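FOKI restriction endonuclease (Planomicrobium okeanokoites, PDB 2FOK) recognises a specific DNA sequence and, as a type IIS restriction endonuclease, cleaves the DNA at a distance from it by metal-dependent hydrolysis. Local coordinates at residues L551-G554 / G555-K559; E391-K394 / S395-H399; Y403-H406 / E407-E410; G561-T564 / L565-R569; D347-G350 / L351-G355. One frame throughout, in Å; residues are numbered along the deposited sequence.

Interaction 1 of 5, residues L551-G554 / G555-K559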
loop_
_atom_site.group_PDB
_atom_site.type_symbol
_atom_site.label_atom_id
_atom_site.label_comp_id
_atom_site.label_asym_id
_atom_site.label_seq_id
_atom_site.Cartn_x
_atom_site.Cartn_y
_atom_site.Cartn_z
ATOM N N LEU A 551 4.734 21.839 -3.319
ATOM C CA LEU A 551 3.415 21.694 -2.702
ATOM C C LEU A 551 3.673 21.563 -1.210
ATOM O O LEU A 551 3.094 22.283 -0.399
ATOM C CB LEU A 551 2.726 20.415 -3.195
ATOM C CG LEU A 551 1.197 20.226 -3.281
ATOM C CD1 LEU A 551 0.911 18.750 -3.356
ATOM C CD2 LEU A 551 0.478 20.808 -2.094
ATOM N N LEU A 552 4.556 20.622 -0.878
ATOM C CA LEU A 552 4.964 20.318 0.489
ATOM C C LEU A 552 5.656 21.517 1.146
ATOM O O LEU A 552 5.377 21.853 2.295
ATOM C CB LEU A 552 5.918 19.113 0.485
ATOM C CG LEU A 552 5.410 17.851 -0.217
ATOM C CD1 LEU A 552 6.494 16.792 -0.238
ATOM C CD2 LEU A 552 4.186 17.318 0.514
ATOM N N ILE A 553 6.562 22.153 0.412
ATOM C CA ILE A 553 7.282 23.307 0.922
ATOM C C ILE A 553 6.305 24.415 1.263
ATOM O O ILE A 553 6.430 25.066 2.300
ATOM C CB ILE A 553 8.286 23.845 -0.119
ATOM C CG1 ILE A 553 9.554 22.990 -0.116
ATOM C CG2 ILE A 553 8.620 25.303 0.180
ATOM C CD1 ILE A 553 10.630 23.465 -1.103
ATOM N N GLY A 554 5.329 24.620 0.386
ATOM C CA GLY A 554 4.334 25.656 0.604
ATOM C C GLY A 554 3.367 25.314 1.716
ATOM O O GLY A 554 2.783 26.206 2.316
ATOM N N GLY A 555 3.184 24.025 1.987
ATOM C CA GLY A 555 2.284 23.617 3.051
ATOM C C GLY A 555 2.943 23.747 4.412
ATOM O O GLY A 555 2.276 23.955 5.416
ATOM N N GLU A 556 4.264 23.619 4.453
ATOM C CA GLU A 556 4.989 23.733 5.710
ATOM C C GLU A 556 5.127 25.206 6.075
ATOM O O GLU A 556 5.452 25.547 7.208
ATOM C CB GLU A 556 6.372 23.087 5.586
ATOM C CG GLU A 556 7.435 23.675 6.501
ATOM C CD GLU A 556 7.589 22.894 7.786
ATOM O OE1 GLU A 556 6.880 21.883 7.948
ATOM O OE2 GLU A 556 8.420 23.292 8.636
ATOM N N MET A 557 4.872 26.077 5.101
ATOM C CA MET A 557 4.952 27.518 5.318
ATOM C C MET A 557 3.627 27.994 5.866
ATOM O O MET A 557 3.583 28.840 6.758
ATOM C CB MET A 557 5.269 28.243 4.009
ATOM C CG MET A 557 6.753 28.588 3.846
ATOM S SD MET A 557 7.206 28.856 2.142
ATOM C CE MET A 557 7.720 30.557 2.175
ATOM N N ILE A 558 2.541 27.451 5.331
ATOM C CA ILE A 558 1.210 27.815 5.792
ATOM C C ILE A 558 1.184 27.563 7.293
ATOM O O ILE A 558 0.617 28.339 8.063
ATOM C CB ILE A 558 0.123 26.928 5.130
ATOM C CG1 ILE A 558 0.009 27.255 3.638
ATOM C CG2 ILE A 558 -1.209 27.105 5.854
ATOM C CD1 ILE A 558 -0.570 28.638 3.347
ATOM N N LYS A 559 1.825 26.471 7.694
ATOM C CA LYS A 559 1.882 26.055 9.084
ATOM C C LYS A 559 2.919 26.795 9.917
ATOM O O LYS A 559 2.669 27.108 11.083
ATOM C CB LYS A 559 2.145 24.548 9.153
ATOM C CG LYS A 559 0.988 23.702 8.653
ATOM C CD LYS A 559 -0.266 23.948 9.463
ATOM C CE LYS A 559 -1.056 22.665 9.627
ATOM N NZ LYS A 559 -2.475 22.932 10.024
#
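Glu556 N donates to Leu552 O at 3.0 Å, and Gly555 N donates to Leu551 O at the same 3.0 Å. Ile558 N reaches Gly554 O at 3.3 Å, the straightest of the three bonds with 151° at the hydrogen. Between them the bond from Met557 N to Ile553 O is weak, stretched to 3.4 Å. Leu551 O also accepts from the hydroxyl of Tyr436, so this carbonyl serves two donors. The carboxylate of Glu556 turns away from its own helix. Its CG lies anti to the backbone N (chi1 152°) and the chain bends at chi2, and OE1 takes the backbone N-H of Tyr403. The packing along the helix is thin. CG2 of Ile553 approaches SD of Met557 at 4.3 Å, one turn on. CB of Met557 sits over Gly554 O at 3.6 Å. Gly554 and Gly555 have no side chains, so the helix surface is bare at these two positions. Leu551 and Leu552 rest on Phe431 of helix 421-436, and Ile558 on Tyr436. This is i to i+4 bonding within helix 548-560 of the cleavage domain, a PD-(D/E)XK fold, where the helix follows strand 542-547 of the central sheet.

Interaction 2 of 5, residues E391-K394 / S395-H399; sequences EEKK and SELRH
Arg398 folds back along its own helix toward Lys394. Its chain bends at chi3 (-71°), and this brings NH2 to 3.5 Å from CB of Lys394. Lys394 O lies over one face of the guanidinium. The same oxygen accepts the backbone N-H of Arg398 at 3.0 Å. Lys394 runs the other way. Its CG stands anti to the carbonyl carbon (chi1 -69°), and the chain is extended until chi4 turns the ammonium group. NZ then meets OE2 of Glu391 at 3.1 Å, a salt bridge whose hydrogen bond is weak. Glu413 and Glu410 also form salt bridges with NZ, so three carboxylates surround one lysine and would probably favour its charged form. On another side of the helix, CD1 of Leu397 comes within 4.4 Å of CG of Lys393, and both side chains touch Ile412. CB of Ser395 packs on Glu392 O at 3.3 Å, while its OG bonds to the hydroxyl of Thr343. Glu396 pairs with Lys400. The backbone beneath is regular: Leu397 N reaches Lys393 O at 3.1 Å and 169°. His399 leaves helical geometry. These are the i to i+4 contacts of the last turns of helix 389-398, in the cleavage domain, with Thr343 of helix 341-352 in the D3 domain against one side.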
loop_
_atom_site.group_PDB
_atom_site.type_symbol
_atom_site.label_atom_id
_atom_site.label_comp_id
_atom_site.label_asym_id
_atom_site.label_seq_id
_atom_site.Cartn_x
_atom_site.Cartn_y
_atom_site.Cartn_z
ATOM N N GLU A 391 15.630 8.935 -2.339
ATOM C CA GLU A 391 15.565 8.688 -0.904
ATOM C C GLU A 391 16.287 9.787 -0.125
ATOM O O GLU A 391 15.876 10.138 0.981
ATOM C CB GLU A 391 16.180 7.327 -0.571
ATOM C CG GLU A 391 15.323 6.158 -1.015
ATOM C CD GLU A 391 14.058 6.012 -0.194
ATOM O OE1 GLU A 391 14.065 6.423 0.989
ATOM O OE2 GLU A 391 13.058 5.486 -0.738
ATOM N N GLU A 392 17.365 10.318 -0.696
ATOM C CA GLU A 392 18.113 11.386 -0.047
ATOM C C GLU A 392 17.195 12.613 0.044
ATOM O O GLU A 392 17.212 13.353 1.037
ATOM C CB GLU A 392 19.379 11.711 -0.851
ATOM C CG GLU A 392 20.025 10.485 -1.479
ATOM C CD GLU A 392 21.541 10.456 -1.357
ATOM O OE1 GLU A 392 22.061 10.378 -0.218
ATOM O OE2 GLU A 392 22.214 10.503 -2.409
ATOM N N LYS A 393 16.389 12.811 -0.998
ATOM C CA LYS A 393 15.433 13.907 -1.047
ATOM C C LYS A 393 14.344 13.684 0.008
ATOM O O LYS A 393 13.880 14.628 0.642
ATOM C CB LYS A 393 14.796 13.989 -2.432
ATOM C CG LYS A 393 13.940 15.227 -2.647
ATOM C CD LYS A 393 12.861 14.963 -3.692
ATOM C CE LYS A 393 13.392 14.193 -4.911
ATOM N NZ LYS A 393 14.152 15.077 -5.853
ATOM N N LYS A 394 13.934 12.433 0.192
ATOM C CA LYS A 394 12.922 12.116 1.200
ATOM C C LYS A 394 13.509 12.462 2.565
ATOM O O LYS A 394 12.836 13.046 3.425
ATOM C CB LYS A 394 12.586 10.624 1.185
ATOM C CG LYS A 394 11.853 10.152 -0.050
ATOM C CD LYS A 394 11.791 8.631 -0.061
ATOM C CE LYS A 394 11.169 8.105 -1.337
ATOM N NZ LYS A 394 10.289 6.954 -1.025
ATOM N N SER A 395 14.775 12.081 2.741
ATOM C CA SER A 395 15.493 12.317 3.974
ATOM C C SER A 395 15.630 13.802 4.256
ATOM O O SER A 395 15.404 14.244 5.382
ATOM C CB SER A 395 16.872 11.680 3.899
ATOM O OG SER A 395 17.149 10.964 5.093
ATOM N N GLU A 396 15.987 14.571 3.227
ATOM C CA GLU A 396 16.144 16.015 3.372
ATOM C C GLU A 396 14.865 16.670 3.856
ATOM O O GLU A 396 14.891 17.413 4.819
ATOM C CB GLU A 396 16.564 16.661 2.052
ATOM C CG GLU A 396 16.882 18.146 2.185
ATOM C CD GLU A 396 16.541 18.948 0.943
ATOM O OE1 GLU A 396 16.552 18.367 -0.167
ATOM O OE2 GLU A 396 16.265 20.165 1.075
ATOM N N LEU A 397 13.747 16.358 3.209
ATOM C CA LEU A 397 12.450 16.936 3.554
ATOM C C LEU A 397 11.822 16.470 4.871
ATOM O O LEU A 397 10.952 17.151 5.427
ATOM C CB LEU A 397 11.467 16.701 2.400
ATOM C CG LEU A 397 11.804 17.362 1.053
ATOM C CD1 LEU A 397 10.798 16.901 -0.000
ATOM C CD2 LEU A 397 11.767 18.878 1.185
ATOM N N ARG A 398 12.228 15.298 5.356
ATOM C CA ARG A 398 11.705 14.783 6.625
ATOM C C ARG A 398 12.412 15.542 7.738
ATOM O O ARG A 398 11.828 15.830 8.782
ATOM C CB ARG A 398 11.984 13.281 6.763
ATOM C CG ARG A 398 10.717 12.435 6.704
ATOM C CD ARG A 398 10.973 10.991 7.076
ATOM N NE ARG A 398 11.721 10.297 6.036
ATOM C CZ ARG A 398 11.166 9.540 5.102
ATOM N NH1 ARG A 398 9.845 9.375 5.071
ATOM N NH2 ARG A 398 11.934 8.940 4.207
ATOM N N HIS A 399 13.680 15.858 7.494
ATOM C CA HIS A 399 14.499 16.614 8.427
ATOM C C HIS A 399 14.549 18.055 7.916
ATOM O O HIS A 399 15.612 18.569 7.557
ATOM C CB HIS A 399 15.903 16.036 8.458
ATOM C CG HIS A 399 16.840 16.769 9.366
ATOM N ND1 HIS A 399 16.846 16.588 10.731
ATOM C CD2 HIS A 399 17.785 17.702 9.108
ATOM C CE1 HIS A 399 17.756 17.375 11.276
ATOM N NE2 HIS A 399 18.340 18.063 10.312
#

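Interaction 3 of 5, residues Y403-H406 / E407-E410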
loop_
_atom_site.group_PDB
_atom_site.type_symbol
_atom_site.label_atom_id
_atom_site.label_comp_id
_atom_site.label_asym_id
_atom_site.label_seq_id
_atom_site.Cartn_x
_atom_site.Cartn_y
_atom_site.Cartn_z
ATOM N N TYR A 403 6.393 20.523 10.154
ATOM C CA TYR A 403 4.950 20.556 10.363
ATOM C C TYR A 403 4.188 19.631 9.428
ATOM O O TYR A 403 3.050 19.260 9.700
ATOM C CB TYR A 403 4.442 21.991 10.214
ATOM C CG TYR A 403 5.175 22.965 11.104
ATOM C CD1 TYR A 403 5.248 22.753 12.481
ATOM C CD2 TYR A 403 5.845 24.065 10.569
ATOM C CE1 TYR A 403 5.976 23.608 13.302
ATOM C CE2 TYR A 403 6.576 24.928 11.384
ATOM C CZ TYR A 403 6.635 24.688 12.744
ATOM O OH TYR A 403 7.359 25.522 13.556
ATOM N N VAL A 404 4.837 19.248 8.337
ATOM C CA VAL A 404 4.242 18.382 7.317
ATOM C C VAL A 404 4.241 16.907 7.702
ATOM O O VAL A 404 5.306 16.298 7.845
ATOM C CB VAL A 404 5.002 18.529 5.956
ATOM C CG1 VAL A 404 4.584 17.428 4.990
ATOM C CG2 VAL A 404 4.732 19.907 5.344
ATOM N N PRO A 405 3.045 16.309 7.870
ATOM C CA PRO A 405 3.014 14.887 8.229
ATOM C C PRO A 405 3.886 14.175 7.203
ATOM O O PRO A 405 3.565 14.174 6.017
ATOM C CB PRO A 405 1.543 14.510 8.094
ATOM C CG PRO A 405 0.802 15.808 8.281
ATOM C CD PRO A 405 1.695 16.890 7.745
ATOM N N HIS A 406 4.988 13.592 7.678
ATOM C CA HIS A 406 5.976 12.899 6.850
ATOM C C HIS A 406 5.426 12.027 5.727
ATOM O O HIS A 406 6.043 11.896 4.670
ATOM C CB HIS A 406 6.901 12.072 7.747
ATOM C CG HIS A 406 7.955 12.888 8.431
ATOM N ND1 HIS A 406 8.777 12.374 9.410
ATOM C CD2 HIS A 406 8.325 14.181 8.271
ATOM C CE1 HIS A 406 9.608 13.316 9.823
ATOM N NE2 HIS A 406 9.354 14.423 9.147
ATOM N N GLU A 407 4.267 11.435 5.960
ATOM C CA GLU A 407 3.621 10.591 4.968
ATOM C C GLU A 407 3.458 11.286 3.610
ATOM O O GLU A 407 3.508 10.638 2.564
ATOM C CB GLU A 407 2.247 10.174 5.488
ATOM C CG GLU A 407 1.292 11.346 5.685
ATOM C CD GLU A 407 -0.162 10.914 5.711
ATOM O OE1 GLU A 407 -0.687 10.527 4.646
ATOM O OE2 GLU A 407 -0.773 10.958 6.804
ATOM N N TYR A 408 3.261 12.603 3.627
ATOM C CA TYR A 408 3.082 13.363 2.391
ATOM C C TYR A 408 4.355 13.463 1.563
ATOM O O TYR A 408 4.301 13.641 0.341
ATOM C CB TYR A 408 2.555 14.765 2.695
ATOM C CG TYR A 408 1.145 14.751 3.220
ATOM C CD1 TYR A 408 0.104 14.249 2.442
ATOM C CD2 TYR A 408 0.857 15.188 4.514
ATOM C CE1 TYR A 408 -1.192 14.182 2.941
ATOM C CE2 TYR A 408 -0.421 15.125 5.021
ATOM C CZ TYR A 408 -1.446 14.623 4.229
ATOM O OH TYR A 408 -2.730 14.591 4.707
ATOM N N ILE A 409 5.502 13.346 2.215
ATOM C CA ILE A 409 6.744 13.436 1.472
ATOM C C ILE A 409 6.855 12.239 0.527
ATOM O O ILE A 409 7.645 12.256 -0.407
ATOM C CB ILE A 409 7.979 13.503 2.414
ATOM C CG1 ILE A 409 8.497 12.102 2.705
ATOM C CG2 ILE A 409 7.630 14.236 3.697
ATOM C CD1 ILE A 409 9.634 11.700 1.795
ATOM N N GLU A 410 6.043 11.215 0.769
ATOM C CA GLU A 410 6.053 10.012 -0.061
ATOM C C GLU A 410 5.444 10.248 -1.446
ATOM O O GLU A 410 5.598 9.427 -2.342
ATOM C CB GLU A 410 5.298 8.876 0.638
ATOM C CG GLU A 410 6.009 8.307 1.865
ATOM C CD GLU A 410 7.403 7.747 1.572
ATOM O OE1 GLU A 410 7.690 7.347 0.418
ATOM O OE2 GLU A 410 8.221 7.703 2.511
#
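Pro405 and Tyr408 meet across a turn that leads from the loop after helix 389-398 toward helix 411-414 in the cleavage domain. Tyr408 N donates to Pro405 O at 2.9 Å, nearly straight at 166°. Ile409 N follows with a bond to His406 O, also 2.9 Å, but this donor stands above the carbonyl plane. Such i to i+3 bonds make a tight, helix-like turn. The packed part lies around the Tyr408 ring. Pro405, though exposed, packs its ring atoms here: its CG touches CE2 of Tyr408 at 3.5 Å, and its CD lies at the ring edge, in plane. CG1 of Val404 is also near the ring plane and comes to 4.1 Å from CB of Tyr408. The buried ring is fixed further by Phe431, edge-to-face, and by Glu430, which bonds to the hydroxyl. Ile409 is buried too and rests on Lys394 and Arg398 of helix 389-398. The looser side belongs to Glu407, which is partly exposed. CG of Glu407 sits between the backbone N and the carbonyl carbon (chi1 64°), and this carries it toward the proline. Its carboxylate has a long, weak ion pair with Lys427. CG of Glu407 lies 4.0 Å from CB of Pro405 and 4.0 Å above the Tyr408 ring plane, offset toward the rim.

Interaction 4 of 5, residues G561-T564 / L565-R569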
loop_
_atom_site.group_PDB
_atom_site.type_symbol
_atom_site.label_atom_id
_atom_site.label_comp_id
_atom_site.label_asym_id
_atom_site.label_seq_id
_atom_site.Cartn_x
_atom_site.Cartn_y
_atom_site.Cartn_z
ATOM N N GLY A 561 3.672 29.598 9.458
ATOM C CA GLY A 561 3.152 30.952 9.545
ATOM C C GLY A 561 3.784 31.963 8.607
ATOM O O GLY A 561 3.430 33.139 8.644
ATOM N N THR A 562 4.707 31.528 7.756
ATOM C CA THR A 562 5.346 32.465 6.846
ATOM C C THR A 562 4.756 32.470 5.437
ATOM O O THR A 562 5.422 32.832 4.475
ATOM C CB THR A 562 6.865 32.228 6.757
ATOM O OG1 THR A 562 7.125 30.998 6.068
ATOM C CG2 THR A 562 7.486 32.187 8.158
ATOM N N LEU A 563 3.499 32.073 5.314
ATOM C CA LEU A 563 2.850 32.100 4.011
ATOM C C LEU A 563 1.355 32.189 4.193
ATOM O O LEU A 563 0.802 31.550 5.076
ATOM C CB LEU A 563 3.191 30.857 3.196
ATOM C CG LEU A 563 2.548 30.826 1.797
ATOM C CD1 LEU A 563 3.297 31.775 0.850
ATOM C CD2 LEU A 563 2.566 29.405 1.264
ATOM N N THR A 564 0.699 33.003 3.376
ATOM C CA THR A 564 -0.745 33.135 3.464
ATOM C C THR A 564 -1.427 32.700 2.171
ATOM O O THR A 564 -0.802 32.625 1.110
ATOM C CB THR A 564 -1.158 34.578 3.787
ATOM O OG1 THR A 564 -0.903 35.409 2.650
ATOM C CG2 THR A 564 -0.373 35.108 5.003
ATOM N N LEU A 565 -2.716 32.391 2.279
ATOM C CA LEU A 565 -3.514 31.966 1.128
ATOM C C LEU A 565 -3.682 33.120 0.105
ATOM O O LEU A 565 -4.014 32.886 -1.061
ATOM C CB LEU A 565 -4.888 31.449 1.612
ATOM C CG LEU A 565 -4.998 30.022 2.196
ATOM C CD1 LEU A 565 -6.423 29.519 2.051
ATOM C CD2 LEU A 565 -4.044 29.055 1.480
ATOM N N GLU A 566 -3.443 34.359 0.540
ATOM C CA GLU A 566 -3.550 35.526 -0.351
ATOM C C GLU A 566 -2.227 35.693 -1.089
ATOM O O GLU A 566 -2.153 36.342 -2.136
ATOM C CB GLU A 566 -3.858 36.800 0.446
ATOM C CG GLU A 566 -3.455 38.124 -0.247
ATOM C CD GLU A 566 -4.353 38.512 -1.419
ATOM O OE1 GLU A 566 -5.384 37.845 -1.652
ATOM O OE2 GLU A 566 -4.028 39.491 -2.115
ATOM N N GLU A 567 -1.179 35.105 -0.524
ATOM C CA GLU A 567 0.134 35.164 -1.126
ATOM C C GLU A 567 0.232 34.102 -2.207
ATOM O O GLU A 567 0.969 34.265 -3.174
ATOM C CB GLU A 567 1.196 34.970 -0.059
ATOM C CG GLU A 567 1.236 36.136 0.916
ATOM C CD GLU A 567 2.427 36.095 1.836
ATOM O OE1 GLU A 567 2.572 35.105 2.578
ATOM O OE2 GLU A 567 3.220 37.054 1.813
ATOM N N VAL A 568 -0.538 33.025 -2.040
ATOM C CA VAL A 568 -0.593 31.920 -3.001
ATOM C C VAL A 568 -1.330 32.446 -4.236
ATOM O O VAL A 568 -0.898 32.245 -5.370
ATOM C CB VAL A 568 -1.378 30.709 -2.421
ATOM C CG1 VAL A 568 -1.669 29.684 -3.516
ATOM C CG2 VAL A 568 -0.584 30.058 -1.305
ATOM N N ARG A 569 -2.450 33.122 -3.989
ATOM C CA ARG A 569 -3.272 33.720 -5.037
ATOM C C ARG A 569 -2.372 34.395 -6.059
ATOM O O ARG A 569 -2.465 34.127 -7.250
ATOM C CB ARG A 569 -4.213 34.762 -4.421
ATOM C CG ARG A 569 -5.424 35.129 -5.268
ATOM C CD ARG A 569 -5.980 36.506 -4.880
ATOM N NE ARG A 569 -5.675 37.510 -5.901
ATOM C CZ ARG A 569 -5.320 38.766 -5.651
ATOM N NH1 ARG A 569 -5.216 39.205 -4.406
ATOM N NH2 ARG A 569 -5.044 39.583 -6.653
#
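Thr564 sits extended at the N-cap of helix 565-569, and its carbonyl O starts the helix by accepting from Val568 N at 3.2 Å and from Glu567 N at 3.0 Å. The two donors differ in approach: Val568 N is tilted 17° from the carbonyl plane, whereas Glu567 N stands well above it. Thr564 and Glu567 form a capping box. In one direction the side chain of Glu567 returns to the cap, and OE1 takes the backbone N-H of Thr564 at 2.9 Å through its anti lone pair. In the other direction Glu567 N bonds weakly to OG1 of Thr564, an atom whose place is less certain. CG of Glu567 is anti to the carbonyl carbon (chi1 -67°) and the chain is extended beyond it, which lets the carboxylate reach back to the N-cap residue. Leu563, the residue before the cap, packs against Glu567 and Val568. Its CD1 lies 3.8 Å from OE1 of Glu567, and its side chain also touches Met557 and Ile558 of helix 548-560. Within the helix, NH1 of Arg569 forms a salt bridge with Glu566, meeting OE1 at 3.1 Å in the guanidinium plane. NE of Arg569 turns to Glu514. Leu563 and Val568 cross at about a right angle, with CD2 of Leu563 4.1 Å from CG2 of Val568.

Interaction 5 of 5, residues D347-G350 / L351-G355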
loop_
_atom_site.group_PDB
_atom_site.type_symbol
_atom_site.label_atom_id
_atom_site.label_comp_id
_atom_site.label_asym_id
_atom_site.label_seq_id
_atom_site.Cartn_x
_atom_site.Cartn_y
_atom_site.Cartn_z
ATOM N N ASP A 347 10.867 4.936 10.065
ATOM C CA ASP A 347 11.158 3.523 9.860
ATOM C C ASP A 347 10.596 2.716 11.038
ATOM O O ASP A 347 10.213 1.570 10.882
ATOM C CB ASP A 347 12.676 3.309 9.758
ATOM C CG ASP A 347 13.191 3.394 8.332
ATOM O OD1 ASP A 347 12.372 3.514 7.395
ATOM O OD2 ASP A 347 14.429 3.345 8.145
ATOM N N ILE A 348 10.543 3.327 12.219
ATOM C CA ILE A 348 10.030 2.649 13.418
ATOM C C ILE A 348 8.511 2.589 13.457
ATOM O O ILE A 348 7.937 1.621 13.954
ATOM C CB ILE A 348 10.534 3.344 14.710
ATOM C CG1 ILE A 348 12.052 3.219 14.790
ATOM C CG2 ILE A 348 9.865 2.736 15.950
ATOM C CD1 ILE A 348 12.656 3.789 16.048
ATOM N N LYS A 349 7.860 3.629 12.947
ATOM C CA LYS A 349 6.403 3.676 12.925
ATOM C C LYS A 349 5.895 2.594 11.992
ATOM O O LYS A 349 4.792 2.071 12.169
ATOM C CB LYS A 349 5.918 5.036 12.430
ATOM C CG LYS A 349 4.438 5.061 12.101
ATOM C CD LYS A 349 3.848 6.436 12.288
ATOM C CE LYS A 349 4.254 7.359 11.164
ATOM N NZ LYS A 349 4.471 6.642 9.881
ATOM N N GLY A 350 6.709 2.270 10.990
ATOM C CA GLY A 350 6.348 1.237 10.035
ATOM C C GLY A 350 6.483 -0.132 10.674
ATOM O O GLY A 350 5.664 -1.014 10.424
ATOM N N LEU A 351 7.519 -0.320 11.495
ATOM C CA LEU A 351 7.713 -1.604 12.166
ATOM C C LEU A 351 6.502 -1.843 13.064
ATOM O O LEU A 351 5.893 -2.916 13.055
ATOM C CB LEU A 351 9.001 -1.583 12.989
ATOM C CG LEU A 351 10.274 -1.649 12.137
ATOM C CD1 LEU A 351 11.495 -1.427 12.998
ATOM C CD2 LEU A 351 10.353 -3.006 11.446
ATOM N N ILE A 352 6.150 -0.815 13.824
ATOM C CA ILE A 352 5.003 -0.862 14.712
ATOM C C ILE A 352 3.755 -1.146 13.866
ATOM O O ILE A 352 2.950 -2.015 14.201
ATOM C CB ILE A 352 4.858 0.498 15.465
ATOM C CG1 ILE A 352 6.056 0.686 16.411
ATOM C CG2 ILE A 352 3.535 0.557 16.237
ATOM C CD1 ILE A 352 6.085 2.024 17.142
ATOM N N ASN A 353 3.629 -0.428 12.752
ATOM C CA ASN A 353 2.487 -0.566 11.852
ATOM C C ASN A 353 2.361 -1.909 11.117
ATOM O O ASN A 353 1.376 -2.152 10.406
ATOM C CB ASN A 353 2.505 0.570 10.825
ATOM C CG ASN A 353 1.801 1.825 11.325
ATOM O OD1 ASN A 353 1.353 1.897 12.473
ATOM N ND2 ASN A 353 1.697 2.821 10.457
ATOM N N THR A 354 3.343 -2.789 11.270
ATOM C CA THR A 354 3.243 -4.078 10.603
ATOM C C THR A 354 3.028 -5.239 11.577
ATOM O O THR A 354 2.914 -6.388 11.158
ATOM C CB THR A 354 4.468 -4.332 9.667
ATOM O OG1 THR A 354 4.636 -5.740 9.442
ATOM C CG2 THR A 354 5.712 -3.758 10.252
ATOM N N GLY A 355 2.957 -4.939 12.876
ATOM C CA GLY A 355 2.702 -5.987 13.852
ATOM C C GLY A 355 3.686 -6.220 14.989
ATOM O O GLY A 355 3.434 -7.066 15.853
#
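Ile352 lies against Ile348, one turn earlier in the same helix. From CB, Ile352 first meets Ile348 O at 3.6 Å. Its CG1 is anti to the carbonyl carbon (chi1 -66°) and comes closer to that oxygen, at 3.2 Å. The tip, CD1, then reaches CG2 of Ile348 at 4.0 Å, and the two side chains are set at a slant to each other. Farther out, Ile352 packs on Ile358 and Ile360 of strand 358-361. The same carbonyl of Ile348 accepts the backbone N-H of Ile352 at 3.0 Å, almost straight at 171°. Next comes Asn353 N to Lys349 O, 2.8 Å. The side chains of these two residues run alongside each other, pointing the same way, with CG of Lys349 3.9 Å from ND2 of Asn353. Leu351 sets its CG over Asp347 O at 3.5 Å, and its side chain faces Leu314 of helix 303-319. The carboxylate of Asp347 is buried, and salt bridges to Arg310 and Arg309 probably offset its charge. After the last turn, Gly355 N bonds back to Ile352 O across a type I beta turn. Gly355 has positive phi. This is a Schellman motif ending helix 341-352, in the D3 domain, which belongs to the helix-turn-helix (HTH) clan, just before strand 358-361.

Along the chain the order is interaction 5, 2, 3, 1, 4. Interaction 5 belongs to the D3 domain, and the other four to the cleavage domain. Centres of interactions 1 and 3, 2 and 3, and 1 and 4 are each 10 Å apart, and all three pairs touch. Interaction 3 therefore bridges helices 389-398 and 548-560: His406 NE2 bonds to Arg398 O, and Tyr403 packs on Lys559. Interaction 4 continues from interaction 1, with Thr562 against Met557. Interaction 5 does not touch the others. Its nearest atoms are about 6 Å from interactions 2 and 3, so these lie on the cleavage-domain side close to the D3 domain.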